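Long-range contact in glycosyl hydrolases family 2, sugar binding domain protein (Bacteroides uniformis str. 3978 T3 ii, PDB 6D1P), which is a gut bacterial beta-glucuronidase of glycosyl hydrolase family 2 and probably cleaves O-glycosidic bonds of glucuronide substrates: residues A[651-656]-A[692-697]. Numbering follows the deposited sequence.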
ATOM      1  N   GLU A 651      37.884  -6.686 -41.407  1.00 36.57           N
ATOM      2  CA  GLU A 651      38.977  -7.473 -40.855  1.00 39.59           C
ATOM      3  C   GLU A 651      39.219  -7.062 -39.417  1.00 35.53           C
ATOM      4  O   GLU A 651      39.157  -5.877 -39.073  1.00 32.51           O
ATOM      5  CB  GLU A 651      40.285  -7.290 -41.627  1.00 41.56           C
ATOM      6  CG  GLU A 651      40.607  -8.401 -42.604  1.00 48.45           C
ATOM      7  CD  GLU A 651      41.978  -8.210 -43.247  1.00 53.51           C
ATOM      8  OE1 GLU A 651      42.822  -9.133 -43.152  1.00 43.68           O
ATOM      9  OE2 GLU A 651      42.208  -7.120 -43.830  1.00 52.00           O
ATOM     10  N   VAL A 652      39.530  -8.048 -38.592  1.00 31.93           N
ATOM     11  CA  VAL A 652      39.742  -7.849 -37.170  1.00 34.27           C
ATOM     12  C   VAL A 652      40.926  -8.698 -36.774  1.00 34.53           C
ATOM     13  O   VAL A 652      40.986  -9.883 -37.122  1.00 35.75           O
ATOM     14  CB  VAL A 652      38.505  -8.242 -36.332  1.00 33.16           C
ATOM     15  CG1 VAL A 652      38.857  -8.269 -34.853  1.00 30.82           C
ATOM     16  CG2 VAL A 652      37.359  -7.288 -36.617  1.00 30.15           C
ATOM     17  N   GLU A 653      41.862  -8.107 -36.048  1.00 35.39           N
ATOM     18  CA  GLU A 653      42.984  -8.846 -35.501  1.00 36.31           C
ATOM     19  C   GLU A 653      42.867  -8.911 -33.983  1.00 36.51           C
ATOM     20  O   GLU A 653      42.591  -7.897 -33.325  1.00 32.15           O
ATOM     21  CB  GLU A 653      44.315  -8.220 -35.916  1.00 35.99           C
ATOM     22  CG  GLU A 653      45.507  -8.982 -35.362  1.00 39.78           C
ATOM     23  CD  GLU A 653      46.818  -8.669 -36.073  1.00 43.14           C
ATOM     24  OE1 GLU A 653      47.734  -9.511 -35.931  1.00 36.48           O
ATOM     25  OE2 GLU A 653      46.915  -7.611 -36.758  1.00 33.64           O
ATOM     26  N   LEU A 654      43.086 -10.105 -33.441  1.00 30.82           N
ATOM     27  CA  LEU A 654      43.039 -10.354 -32.016  1.00 35.86           C
ATOM     28  C   LEU A 654      44.455 -10.449 -31.475  1.00 41.61           C
ATOM     29  O   LEU A 654      45.341 -11.018 -32.122  1.00 43.90           O
ATOM     30  CB  LEU A 654      42.280 -11.649 -31.716  1.00 35.39           C
ATOM     31  CG  LEU A 654      41.947 -11.847 -30.241  1.00 35.66           C
ATOM     32  CD1 LEU A 654      40.860 -10.866 -29.821  1.00 34.96           C
ATOM     33  CD2 LEU A 654      41.550 -13.288 -29.950  1.00 34.07           C
ATOM     34  N   PHE A 655      44.666  -9.888 -30.289  1.00 40.21           N
ATOM     35  CA  PHE A 655      45.932 -10.022 -29.587  1.00 41.62           C
ATOM     36  C   PHE A 655      45.640 -10.541 -28.192  1.00 40.83           C
ATOM     37  O   PHE A 655      44.737 -10.033 -27.515  1.00 44.34           O
ATOM     38  CB  PHE A 655      46.691  -8.694 -29.488  1.00 40.73           C
ATOM     39  CG  PHE A 655      46.863  -7.971 -30.794  1.00 39.13           C
ATOM     40  CD1 PHE A 655      48.032  -8.114 -31.533  1.00 40.63           C
ATOM     41  CD2 PHE A 655      45.889  -7.099 -31.251  1.00 38.79           C
ATOM     42  CE1 PHE A 655      48.201  -7.423 -32.731  1.00 39.70           C
ATOM     43  CE2 PHE A 655      46.047  -6.412 -32.453  1.00 39.25           C
ATOM     44  CZ  PHE A 655      47.207  -6.575 -33.189  1.00 39.01           C
ATOM     45  N   VAL A 656      46.404 -11.539 -27.766  1.00 38.00           N
ATOM     46  CA  VAL A 656      46.309 -12.095 -26.426  1.00 41.98           C
ATOM     47  C   VAL A 656      47.675 -11.955 -25.758  1.00 48.78           C
ATOM     48  O   VAL A 656      48.676 -12.494 -26.257  1.00 46.55           O
ATOM     49  CB  VAL A 656      45.844 -13.554 -26.457  1.00 39.93           C
ATOM     50  CG1 VAL A 656      45.719 -14.102 -25.036  1.00 36.77           C
ATOM     51  CG2 VAL A 656      44.525 -13.635 -27.192  1.00 36.85           C
ATOM     52  N   THR A 692      41.923  -5.295 -32.834  1.00 35.99           N
ATOM     53  CA  THR A 692      41.919  -4.166 -33.743  1.00 41.67           C
ATOM     54  C   THR A 692      41.159  -4.556 -35.004  1.00 39.80           C
ATOM     55  O   THR A 692      41.412  -5.606 -35.603  1.00 37.05           O
ATOM     56  CB  THR A 692      43.347  -3.712 -34.071  1.00 47.39           C
ATOM     57  OG1 THR A 692      43.994  -3.299 -32.860  1.00 47.23           O
ATOM     58  CG2 THR A 692      43.320  -2.546 -35.044  1.00 46.35           C
ATOM     59  N   GLY A 693      40.199  -3.729 -35.370  1.00 42.87           N
ATOM     60  CA  GLY A 693      39.427  -3.921 -36.573  1.00 42.21           C
ATOM     61  C   GLY A 693      39.839  -2.853 -37.558  1.00 44.79           C
ATOM     62  O   GLY A 693      40.187  -1.731 -37.172  1.00 45.22           O
ATOM     63  N   TYR A 694      39.812  -3.211 -38.831  1.00 39.94           N
ATOM     64  CA  TYR A 694      40.225  -2.313 -39.889  1.00 46.14           C
ATOM     65  C   TYR A 694      39.028  -2.081 -40.791  1.00 48.60           C
ATOM     66  O   TYR A 694      38.395  -3.041 -41.243  1.00 46.30           O
ATOM     67  CB  TYR A 694      41.404  -2.904 -40.665  1.00 44.42           C
ATOM     68  CG  TYR A 694      42.526  -3.393 -39.768  1.00 47.20           C
ATOM     69  CD1 TYR A 694      43.576  -2.541 -39.403  1.00 46.98           C
ATOM     70  CD2 TYR A 694      42.535  -4.703 -39.277  1.00 42.50           C
ATOM     71  CE1 TYR A 694      44.613  -2.982 -38.582  1.00 44.71           C
ATOM     72  CE2 TYR A 694      43.566  -5.153 -38.456  1.00 44.04           C
ATOM     73  CZ  TYR A 694      44.607  -4.288 -38.111  1.00 46.56           C
ATOM     74  OH  TYR A 694      45.636  -4.735 -37.294  1.00 43.14           O
ATOM     75  N   ASP A 695      38.686  -0.814 -41.000  1.00 52.33           N
ATOM     76  CA  ASP A 695      37.739  -0.429 -42.042  1.00 56.15           C
ATOM     77  C   ASP A 695      38.442   0.643 -42.867  1.00 52.39           C
ATOM     78  O   ASP A 695      38.441   1.824 -42.498  1.00 54.24           O
ATOM     79  CB  ASP A 695      36.409   0.066 -41.470  1.00 50.44           C
ATOM     80  CG  ASP A 695      35.381   0.370 -42.569  1.00 59.40           C
ATOM     81  OD1 ASP A 695      35.251  -0.453 -43.507  1.00 63.25           O
ATOM     82  OD2 ASP A 695      34.714   1.429 -42.507  1.00 57.09           O
ATOM     83  N   GLY A 696      39.055   0.222 -43.971  1.00 54.97           N
ATOM     84  CA  GLY A 696      39.880   1.117 -44.751  1.00 48.58           C
ATOM     85  C   GLY A 696      40.977   1.688 -43.883  1.00 45.38           C
ATOM     86  O   GLY A 696      41.854   0.950 -43.425  1.00 40.96           O
ATOM     87  N   LYS A 697      40.912   2.991 -43.614  1.00 42.17           N
ATOM     88  CA  LYS A 697      41.899   3.647 -42.770  1.00 46.53           C
ATOM     89  C   LYS A 697      41.462   3.787 -41.313  1.00 53.71           C
ATOM     90  O   LYS A 697      42.288   4.170 -40.473  1.00 44.73           O
ATOM     91  CB  LYS A 697      42.246   5.018 -43.352  1.00 49.16           C
ATOM     92  CG  LYS A 697      43.232   4.938 -44.513  1.00 53.15           C
ATOM     93  CD  LYS A 697      43.097   6.126 -45.441  1.00 53.45           C
ATOM     94  CE  LYS A 697      41.728   6.168 -46.105  1.00 59.27           C
ATOM     95  NZ  LYS A 697      41.145   7.536 -45.981  1.00 47.24           N
TER
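Strand 651-656 and the end of strand 685-695 are antiparallel neighbours in a sheet. The tight part is the backbone. Glu653 N gives a nearly straight hydrogen bond to Thr692 O (2.6 Å), and Thr692 N returns one to Glu653 O. Two residues along, Tyr694 N bonds Glu651 O at 2.8 Å. Between them lies the non-hydrogen-bonded pair Val652 and Gly693, whose CA atoms approach to 4.0 Å. On this buried face Val652 CG2 lies against Gly693 CA, and Val652 packs on Trp678.

The opposite face is looser: Glu651, Glu653 and Tyr694 are partly open to solvent, while Thr692 is buried. Tyr694 CG lies beside its backbone N (chi1 -49°), and the ring leans across the neighbouring strand. Glu653 CB sits at the ring edge, 4.1 Å from Tyr694 CE2. The extended Glu653 chain brings OE2 to Tyr694 OH in a weak 3.2 Å hydrogen bond. Arg663 adds a cation-pi contact to the ring. An alanine at Tyr694 would probably loosen this face, losing the hydroxyl bond and the cation-pi partner. Thr692 OG1 bonds Asp701 and meets the Phe655 ring edge. This is regular antiparallel pairing in a mixed sheet of the DUF4982 region (E-set clan).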